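Local coordinates for protein multicopper oxidase (Arthrobacter sp. FB24, PDB 3GDC) that probably oxidises phenolic and related substrates at a mononuclear copper and passes the electrons to a multicopper centre that reduces dioxygen to water, at residues A[132-135]-A[136-140]; A[95-98]-A[99-102]; A[140-144]-A[145-149]; A[110-113]-A[114-117]; A[186-189]-A[190-193]. All coordinates share one frame; numbering follows the deposited sequence.

Contact 1 (A[132-135]-A[136-140]); sequences HCHQ and SPLAP. With CU (copper (II) ion), chain E; CU (copper (II) ion), chain D; CU (copper (II) ion), chain O.
H134 and L138 meet round the turn that leads into helix 138-143. From H134, CB packs on the backbone O of G102. With CG anti to the backbone N (chi1 -150°), the ring lies where L138 can cover one of its faces. L138 CD1 sits 4.0 Å from the ring centroid of H134, almost on the ring normal, a CH-pi contact. H134 ND1 lies 4.0 Å from L138 CD2. At the tip, H134 NE2 binds a copper at 1.9 Å, which H224 and H269 of the second subunit also bind. A water donates to H134 O at 3.0 Å and also bonds S136 OG. Q135 N points at C133 SG at 3.4 Å in a nearly straight N-H...S bond. Q135 folds its side chain back along S136 and bonds S110 OG with NE2. Cut back to an alanine, Q135 would lose its amide, which is likely to leave S110 OG without this partner and open a gap beside S136. H132 NE2 binds a second copper at 2.1 Å, and C133 SG a third at 2.2 Å. This is the His-Cys-His motif of multicopper oxidases, which joins the type 1 copper to the trinuclear centre.

Contact 2 (A[95-98]-A[99-102]); sequences VHRA and TMDG
H96 reaches forward over the turn to D101. Its CG lies between the backbone N and the carbonyl carbon (chi1 51°), which swings the ring toward the following residues. H96 NE2 donates to D101 OD1 at 2.7 Å, with an N-H...O angle of 166°. The acceptor lies near the ring plane and uses its anti lone pair. Ring and carboxylate planes are turned 36° apart. M100 O stands 3.9 Å above one face of the H96 ring, offset toward the rim.

R97 comes next. Its backbone O accepts M100 N at 3.0 Å. The R97 side chain runs beside that of M100, and both point the same way. M100 CG lies over one face of the guanidinium, 3.7 Å from R97 NH2.

A98 opens a short 3-10 turn with T99. D101 N gives a weak bond of 3.3 Å to A98 O, and D101 CB also packs on that oxygen. The turn thus brings the D101 carboxylate to the edge of the H96 ring.

The other carboxylate oxygen, D101 OD2, bonds T103 OG1 and H224 ND1 of the second subunit. The His-carboxylate pair is therefore consistent with a second-shell site at the subunit interface, where H96 probably helps to orient D101, and D101 in turn helps to orient H224, the copper ligand of the second subunit.

Contact 3 (A[140-144]-A[145-149]); sequences PHIAK and GLYGG. With CU (copper (II) ion), chain D.
Y147 sets the edge of its ring against the end of helix 138-143, where I142 O lies near the ring plane, 3.0 Å from Y147 CE2. I142 CG2 touches Y147 CD2 at 3.9 Å, and the two side chains cross at about a right angle. This is the helix-to-strand connection of a cupredoxin domain, between H141, the last type 1 copper ligand in the sequence, and strand 147-153. The chain turns at G145, whose positive phi (132°) would press a side chain against K144 O. G145 N donates to I142 O at 3.1 Å. L146 then forms the centre of an inverse gamma turn, with Y147 N bonded to G145 O. Y147 CG lies between the backbone N and the carbonyl carbon (chi1 43°), which turns the ring back over G145 toward the helix. G145 O lies over the centre of the ring, so backbone oxygens meet it on one face and along one edge.

On the copper side, H141 ND1 binds the metal at 2.2 Å, together with C133 and H88. L146 CD1 approaches the same copper at 3.2 Å. It probably takes the place of the axial ligand, as the non-coordinating leucine does in many laccases. L146 CB also packs at 3.3 Å against H141 O, a buried oxygen with no polar partner in the model. K144 NZ bonds K55 O, and K144 makes a cation-pi contact with W57. The Y147 hydroxyl bonds N170 and is tied back to the helix by a water. Y147 OH donates to that water at 2.6 Å, and the water donates to A143 O at 2.8 Å.

Contact 4 (A[110-113]-A[114-117]); sequences SIAP and GQSF
I111 spreads its two branches over the start of strand 116-122. Its CD1 packs on F117 CB at 3.6 Å and comes obliquely to the ring beyond. The two side chains cross at about a right angle. The shorter branch, I111 CG2, lies anti to the backbone N (chi1 -50° for the CG1 branch) and rests on Q115 O at 3.4 Å. The same methyl reaches Q115 CB at 4.1 Å. I111 therefore grips both residues on either side of S116. With an alanine in place of I111, both CG2 and CD1 are gone, which is likely to open a gap beside F117 CB and strip the apolar cover from Q115 O.

Q115 carries the other half of the contact. Its backbone N donates to A112 O at 2.9 Å. This bond closes a type II beta turn from A112 to Q115. P113 and G114 fill the two corner positions. G114 has a positive phi (90°), where a CB would clash with P113 O. The turn is a tight loop that leads into strand 116-122 of the cupredoxin domain, which pairs antiparallel with strand 75-82. The Q115 side chain runs out extended beyond CG and its amide end lies alongside A112. Q115 CD is 3.8 Å from A112 CB, while Q115 CB packs at 3.3 Å on A112 O.

P113 sits at the exposed corner of the turn. I111 is buried against F80, and I111 O accepts a hydrogen bond from N82 ND2. On the strand, S116 OG bonds T81 OG1.

Contact 5 (A[186-189]-A[190-193]); sequences NGLP and FHFM
L188 and H191 face each other across a type II beta turn that runs straight into helix 191-194. H191 N donates to L188 O at 3.2 Å, with an N-H...O angle of 163°. P189 holds the first corner. F190 holds the second with a positive phi (63°), a place more often taken by glycine. F190 is also the N-cap residue of the helix, and its O accepts M193 N at 3.0 Å. N186 and G187, just before the turn, also have positive phi.

The side chains fill the turn with apolar contacts. L188 CB lies 4.0 Å from H191 CB, directly beside the closing bond. P189 CB touches F190 CD2 at 4.2 Å, and the F190 ring meets the P189 carbonyl carbon obliquely. N186 CB comes up at the edge of the F192 ring, 4.2 Å from F192 CE2. In H191, CG turns away from the backbone N (chi1 171°), which carries the ring to F192. There H191 CD2 lies 3.6 Å above the centre of the F192 ring.

The polar ends point elsewhere. N186 OD1 accepts V168 N and N186 ND2 donates to V166 O, both on strand 163-172. H191 NE2 bonds T14 OG1 on helix 13-18. The chemistry therefore divides in two: one backbone bond and apolar packing shape the turn, while buried polar groups are satisfied by neighbouring elements. This ties the turn both to strand 163-172 and to helix 13-18 near the N-terminus.

Contacts 1 and 3 share P140 and helix 138-143, and both hold the copper bound by C133 and H141. Contact 3 is buried, whereas contact 1 is only partly so and reaches the second subunit. Contact 2 also faces that subunit, but with a polar His-carboxylate pair in place of metal bonds. Contact 4 lies at the surface and is mostly apolar; it meets contact 1 through S110 and Q135, and contact 2 through F117 and M100. Contact 5 is buried in the second cupredoxin domain and touches none of the others. Contacts 4 and 5 both use type II turns, one feeding a strand and the other a helix.

Contact 1 (A[132-135]-A[136-140])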
# COMPACT_ATOMS: atom_id res chain seq x y z
N HIS A 132 -11.89 18.00 1.82
CA HIS A 132 -10.75 18.90 1.68
C HIS A 132 -10.96 19.87 0.55
O HIS A 132 -11.88 19.70 -0.26
CB HIS A 132 -9.44 18.10 1.48
CG HIS A 132 -9.45 17.19 0.29
ND1 HIS A 132 -9.23 17.64 -0.99
CD2 HIS A 132 -9.65 15.86 0.19
CE1 HIS A 132 -9.31 16.62 -1.83
NE2 HIS A 132 -9.55 15.53 -1.14
N CYS A 133 -10.14 20.91 0.49
CA CYS A 133 -10.26 21.88 -0.58
C CYS A 133 -9.83 21.27 -1.91
O CYS A 133 -8.93 20.42 -1.96
CB CYS A 133 -9.44 23.14 -0.28
SG CYS A 133 -9.54 24.37 -1.58
N HIS A 134 -10.48 21.69 -3.00
CA HIS A 134 -10.11 21.16 -4.32
C HIS A 134 -9.70 22.25 -5.32
O HIS A 134 -9.73 22.04 -6.54
CB HIS A 134 -11.22 20.25 -4.86
CG HIS A 134 -10.71 19.16 -5.76
ND1 HIS A 134 -10.16 19.42 -6.99
CD2 HIS A 134 -10.68 17.82 -5.60
CE1 HIS A 134 -9.80 18.28 -7.56
NE2 HIS A 134 -10.11 17.29 -6.73
N GLN A 135 -9.33 23.42 -4.81
CA GLN A 135 -8.80 24.51 -5.63
C GLN A 135 -7.38 24.17 -6.12
O GLN A 135 -6.57 23.58 -5.40
CB GLN A 135 -8.79 25.81 -4.82
CG GLN A 135 -8.32 27.07 -5.57
CD GLN A 135 -9.34 27.58 -6.59
OE1 GLN A 135 -8.99 28.28 -7.55
NE2 GLN A 135 -10.60 27.24 -6.38
N SER A 136 -7.09 24.55 -7.37
CA SER A 136 -5.75 24.41 -7.92
C SER A 136 -4.91 25.65 -7.60
O SER A 136 -5.45 26.76 -7.58
CB SER A 136 -5.79 24.19 -9.44
OG SER A 136 -6.56 23.04 -9.76
N PRO A 137 -3.60 25.48 -7.34
CA PRO A 137 -2.81 24.24 -7.31
C PRO A 137 -3.17 23.35 -6.13
O PRO A 137 -3.20 23.82 -4.99
CB PRO A 137 -1.37 24.75 -7.15
CG PRO A 137 -1.50 26.06 -6.51
CD PRO A 137 -2.76 26.66 -7.04
N LEU A 138 -3.46 22.08 -6.44
CA LEU A 138 -3.97 21.12 -5.47
C LEU A 138 -3.11 20.93 -4.22
O LEU A 138 -3.65 20.86 -3.11
CB LEU A 138 -4.20 19.75 -6.13
CG LEU A 138 -5.58 19.29 -6.61
CD1 LEU A 138 -6.42 18.72 -5.46
CD2 LEU A 138 -6.33 20.39 -7.35
N ALA A 139 -1.78 20.83 -4.38
CA ALA A 139 -0.92 20.46 -3.24
C ALA A 139 -0.99 21.44 -2.06
O ALA A 139 -1.29 21.01 -0.95
CB ALA A 139 0.54 20.19 -3.68
N PRO A 140 -0.71 22.75 -2.29
CA PRO A 140 -0.81 23.70 -1.18
C PRO A 140 -2.22 23.86 -0.61
O PRO A 140 -2.36 24.10 0.58
CB PRO A 140 -0.35 25.03 -1.79
CG PRO A 140 -0.46 24.86 -3.26
CD PRO A 140 -0.24 23.40 -3.53
CU CU E . -9.63 13.52 -1.69
CU CU D . -8.26 26.08 -1.12
CU CU O . -10.11 15.39 -7.05
O HOH W 1 -9.22 21.46 -9.43

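Contact 2 (A[95-98]-A[99-102])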
# COMPACT_ATOMS: atom_id res chain seq x y z
N VAL A 95 -21.08 10.31 -1.53
CA VAL A 95 -21.93 10.34 -2.73
C VAL A 95 -22.72 11.64 -2.76
O VAL A 95 -23.37 12.01 -1.77
CB VAL A 95 -22.82 9.07 -2.85
CG1 VAL A 95 -23.83 9.21 -3.99
CG2 VAL A 95 -21.96 7.84 -3.07
N HIS A 96 -22.62 12.36 -3.88
CA HIS A 96 -23.26 13.67 -4.05
C HIS A 96 -23.37 13.98 -5.54
O HIS A 96 -22.74 13.33 -6.38
CB HIS A 96 -22.48 14.79 -3.33
CG HIS A 96 -21.02 14.82 -3.65
ND1 HIS A 96 -20.05 14.48 -2.73
CD2 HIS A 96 -20.36 15.14 -4.80
CE1 HIS A 96 -18.86 14.58 -3.30
NE2 HIS A 96 -19.02 14.97 -4.55
N ARG A 97 -24.19 14.98 -5.86
CA ARG A 97 -24.34 15.44 -7.23
C ARG A 97 -23.10 16.20 -7.69
O ARG A 97 -22.35 16.74 -6.87
CB ARG A 97 -25.60 16.31 -7.35
CG ARG A 97 -26.87 15.50 -7.10
CD ARG A 97 -28.11 16.38 -7.06
NE ARG A 97 -28.22 17.09 -5.79
CZ ARG A 97 -28.02 18.39 -5.63
NH1 ARG A 97 -27.71 19.15 -6.67
NH2 ARG A 97 -28.15 18.94 -4.43
N ALA A 98 -22.90 16.28 -9.00
CA ALA A 98 -21.73 16.94 -9.58
C ALA A 98 -21.57 18.43 -9.21
O ALA A 98 -20.46 18.91 -8.99
CB ALA A 98 -21.70 16.74 -11.11
N THR A 99 -22.69 19.15 -9.14
CA THR A 99 -22.69 20.56 -8.75
C THR A 99 -22.38 20.77 -7.26
O THR A 99 -22.19 21.90 -6.81
CB THR A 99 -24.06 21.21 -9.01
OG1 THR A 99 -25.07 20.37 -8.45
CG2 THR A 99 -24.30 21.40 -10.51
N MET A 100 -22.36 19.67 -6.50
CA MET A 100 -22.07 19.73 -5.06
C MET A 100 -20.70 19.15 -4.71
O MET A 100 -20.41 18.88 -3.54
CB MET A 100 -23.17 19.02 -4.27
CG MET A 100 -24.52 19.75 -4.33
SD MET A 100 -24.40 21.37 -3.57
CE MET A 100 -26.01 22.07 -3.95
N ASP A 101 -19.86 19.01 -5.72
CA ASP A 101 -18.61 18.26 -5.61
C ASP A 101 -17.42 19.14 -5.20
O ASP A 101 -16.34 18.63 -4.88
CB ASP A 101 -18.36 17.55 -6.95
CG ASP A 101 -17.12 16.69 -6.96
OD1 ASP A 101 -17.03 15.75 -6.15
OD2 ASP A 101 -16.26 16.95 -7.82
N GLY A 102 -17.61 20.45 -5.23
CA GLY A 102 -16.53 21.40 -4.87
C GLY A 102 -15.36 21.42 -5.84
O GLY A 102 -14.22 21.66 -5.45

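Contact 3 (A[140-144]-A[145-149])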
# COMPACT_ATOMS: atom_id res chain seq x y z
N PRO A 140 -0.71 22.75 -2.29
CA PRO A 140 -0.81 23.70 -1.18
C PRO A 140 -2.22 23.86 -0.61
O PRO A 140 -2.36 24.10 0.58
CB PRO A 140 -0.35 25.03 -1.79
CG PRO A 140 -0.46 24.86 -3.26
CD PRO A 140 -0.24 23.40 -3.53
N HIS A 141 -3.25 23.71 -1.43
CA HIS A 141 -4.62 23.88 -0.94
C HIS A 141 -5.04 22.79 0.05
O HIS A 141 -5.79 23.07 0.97
CB HIS A 141 -5.61 24.07 -2.09
CG HIS A 141 -5.60 25.45 -2.66
ND1 HIS A 141 -6.42 26.45 -2.19
CD2 HIS A 141 -4.83 26.01 -3.62
CE1 HIS A 141 -6.18 27.57 -2.85
NE2 HIS A 141 -5.22 27.33 -3.72
N ILE A 142 -4.52 21.58 -0.12
CA ILE A 142 -4.72 20.53 0.89
C ILE A 142 -3.66 20.68 1.99
O ILE A 142 -3.99 20.70 3.19
CB ILE A 142 -4.70 19.11 0.27
CG1 ILE A 142 -5.83 18.95 -0.77
CG2 ILE A 142 -4.86 18.03 1.36
CD1 ILE A 142 -5.74 17.65 -1.58
N ALA A 143 -2.40 20.80 1.59
CA ALA A 143 -1.28 20.79 2.55
C ALA A 143 -1.27 21.95 3.54
O ALA A 143 -0.77 21.82 4.67
CB ALA A 143 0.06 20.71 1.80
N LYS A 144 -1.82 23.10 3.14
CA LYS A 144 -1.89 24.25 4.04
C LYS A 144 -2.90 24.10 5.18
O LYS A 144 -2.90 24.90 6.10
CB LYS A 144 -2.10 25.56 3.27
CG LYS A 144 -0.94 25.93 2.34
CD LYS A 144 0.02 26.91 2.97
CE LYS A 144 -0.52 28.33 2.91
NZ LYS A 144 0.43 29.30 3.53
N GLY A 145 -3.74 23.07 5.13
CA GLY A 145 -4.54 22.71 6.28
C GLY A 145 -6.01 22.47 6.02
O GLY A 145 -6.75 22.12 6.95
N LEU A 146 -6.44 22.64 4.77
CA LEU A 146 -7.87 22.55 4.43
C LEU A 146 -8.36 21.10 4.25
O LEU A 146 -8.52 20.61 3.13
CB LEU A 146 -8.22 23.42 3.21
CG LEU A 146 -8.03 24.92 3.41
CD1 LEU A 146 -8.18 25.63 2.08
CD2 LEU A 146 -9.00 25.51 4.45
N TYR A 147 -8.59 20.43 5.38
CA TYR A 147 -9.14 19.07 5.38
C TYR A 147 -9.75 18.74 6.72
O TYR A 147 -9.41 19.37 7.74
CB TYR A 147 -8.05 18.04 5.05
CG TYR A 147 -6.74 18.33 5.78
CD1 TYR A 147 -6.60 18.06 7.15
CD2 TYR A 147 -5.65 18.89 5.11
CE1 TYR A 147 -5.39 18.33 7.83
CE2 TYR A 147 -4.45 19.16 5.78
CZ TYR A 147 -4.34 18.87 7.14
OH TYR A 147 -3.17 19.14 7.83
N GLY A 148 -10.65 17.77 6.74
CA GLY A 148 -11.20 17.28 8.01
C GLY A 148 -11.89 15.96 7.77
O GLY A 148 -12.02 15.52 6.61
N GLY A 149 -12.31 15.33 8.86
CA GLY A 149 -12.98 14.05 8.81
C GLY A 149 -14.48 14.22 8.61
O GLY A 149 -15.06 15.24 9.00
CU CU D . -8.26 26.08 -1.12
O HOH W 2 -1.12 19.55 6.28

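Contact 4 (A[110-113]-A[114-117])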
# COMPACT_ATOMS: atom_id res chain seq x y z
N SER A 110 -15.16 27.30 -7.87
CA SER A 110 -14.37 28.05 -6.89
C SER A 110 -15.21 29.04 -6.10
O SER A 110 -16.02 29.77 -6.67
CB SER A 110 -13.22 28.79 -7.56
OG SER A 110 -12.37 27.90 -8.27
N ILE A 111 -15.03 29.04 -4.78
CA ILE A 111 -15.69 30.02 -3.93
C ILE A 111 -14.70 31.14 -3.66
O ILE A 111 -13.67 30.92 -3.04
CB ILE A 111 -16.23 29.40 -2.60
CG1 ILE A 111 -17.08 28.14 -2.85
CG2 ILE A 111 -16.98 30.46 -1.76
CD1 ILE A 111 -18.18 28.25 -3.94
N ALA A 112 -15.02 32.33 -4.16
CA ALA A 112 -14.13 33.48 -4.03
C ALA A 112 -14.05 34.01 -2.59
O ALA A 112 -14.97 33.80 -1.79
CB ALA A 112 -14.55 34.60 -4.99
N PRO A 113 -12.95 34.71 -2.24
CA PRO A 113 -12.86 35.37 -0.94
C PRO A 113 -14.07 36.26 -0.68
O PRO A 113 -14.45 37.06 -1.55
CB PRO A 113 -11.59 36.22 -1.09
CG PRO A 113 -10.77 35.48 -2.04
CD PRO A 113 -11.73 34.92 -3.04
N GLY A 114 -14.69 36.09 0.48
CA GLY A 114 -15.88 36.86 0.86
C GLY A 114 -17.20 36.21 0.46
O GLY A 114 -18.26 36.66 0.87
N GLN A 115 -17.13 35.14 -0.33
CA GLN A 115 -18.34 34.53 -0.87
C GLN A 115 -18.70 33.25 -0.12
O GLN A 115 -17.87 32.69 0.61
CB GLN A 115 -18.21 34.34 -2.39
CG GLN A 115 -17.73 35.64 -3.08
CD GLN A 115 -18.12 35.80 -4.55
OE1 GLN A 115 -18.41 34.84 -5.25
NE2 GLN A 115 -18.10 37.05 -5.02
N SER A 116 -19.96 32.82 -0.27
CA SER A 116 -20.52 31.69 0.47
C SER A 116 -21.25 30.72 -0.45
O SER A 116 -21.77 31.12 -1.51
CB SER A 116 -21.48 32.19 1.56
OG SER A 116 -20.81 32.94 2.56
N PHE A 117 -21.31 29.46 -0.05
CA PHE A 117 -22.01 28.43 -0.79
C PHE A 117 -22.45 27.34 0.17
O PHE A 117 -21.70 26.96 1.07
CB PHE A 117 -21.12 27.82 -1.88
CG PHE A 117 -21.83 26.82 -2.75
CD1 PHE A 117 -22.62 27.25 -3.82
CD2 PHE A 117 -21.71 25.45 -2.52
CE1 PHE A 117 -23.28 26.33 -4.63
CE2 PHE A 117 -22.37 24.52 -3.33
CZ PHE A 117 -23.15 24.96 -4.39

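Contact 5 (A[186-189]-A[190-193])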
# COMPACT_ATOMS: atom_id res chain seq x y z
N ASN A 186 -3.51 14.67 14.33
CA ASN A 186 -4.38 15.70 14.90
C ASN A 186 -3.80 17.10 15.14
O ASN A 186 -4.33 17.87 15.93
CB ASN A 186 -5.12 15.15 16.14
CG ASN A 186 -6.18 14.14 15.76
OD1 ASN A 186 -6.46 13.95 14.57
ND2 ASN A 186 -6.78 13.49 16.76
N GLY A 187 -2.72 17.43 14.44
CA GLY A 187 -2.32 18.81 14.30
C GLY A 187 -0.95 19.23 14.80
O GLY A 187 -0.34 20.12 14.22
N LEU A 188 -0.48 18.60 15.88
CA LEU A 188 0.77 19.04 16.51
C LEU A 188 1.78 17.91 16.68
O LEU A 188 1.50 16.93 17.38
CB LEU A 188 0.50 19.66 17.88
CG LEU A 188 -0.35 20.92 18.00
CD1 LEU A 188 -0.42 21.27 19.50
CD2 LEU A 188 0.24 22.05 17.18
N PRO A 189 2.95 18.04 16.04
CA PRO A 189 4.03 17.08 16.19
C PRO A 189 4.29 16.75 17.67
O PRO A 189 4.39 17.66 18.50
CB PRO A 189 5.22 17.83 15.60
CG PRO A 189 4.60 18.65 14.53
CD PRO A 189 3.32 19.13 15.12
N PHE A 190 4.36 15.45 17.97
CA PHE A 190 4.69 14.92 19.31
C PHE A 190 3.72 15.25 20.45
O PHE A 190 4.02 14.96 21.62
CB PHE A 190 6.10 15.33 19.75
CG PHE A 190 7.19 14.96 18.78
CD1 PHE A 190 7.54 13.63 18.57
CD2 PHE A 190 7.92 15.95 18.13
CE1 PHE A 190 8.57 13.29 17.69
CE2 PHE A 190 8.96 15.62 17.25
CZ PHE A 190 9.28 14.29 17.03
N HIS A 191 2.55 15.81 20.15
CA HIS A 191 1.59 16.15 21.21
C HIS A 191 1.25 14.97 22.12
O HIS A 191 1.20 15.12 23.35
CB HIS A 191 0.31 16.77 20.62
CG HIS A 191 -0.79 16.95 21.62
ND1 HIS A 191 -0.88 18.06 22.43
CD2 HIS A 191 -1.85 16.17 21.93
CE1 HIS A 191 -1.95 17.95 23.20
NE2 HIS A 191 -2.56 16.82 22.91
N PHE A 192 1.03 13.79 21.52
CA PHE A 192 0.60 12.62 22.29
C PHE A 192 1.76 11.90 22.99
O PHE A 192 1.56 10.90 23.69
CB PHE A 192 -0.26 11.68 21.44
CG PHE A 192 -1.55 12.31 20.96
CD1 PHE A 192 -2.60 12.54 21.86
CD2 PHE A 192 -1.69 12.71 19.64
CE1 PHE A 192 -3.80 13.14 21.43
CE2 PHE A 192 -2.89 13.32 19.19
CZ PHE A 192 -3.94 13.53 20.10
N MET A 193 2.97 12.42 22.82
CA MET A 193 4.11 12.02 23.66
C MET A 193 3.95 12.67 25.03
O MET A 193 4.15 12.03 26.06
CB MET A 193 5.45 12.43 23.05
CG MET A 193 5.81 11.77 21.72
SD MET A 193 6.12 10.00 21.88
CE MET A 193 7.73 10.02 22.72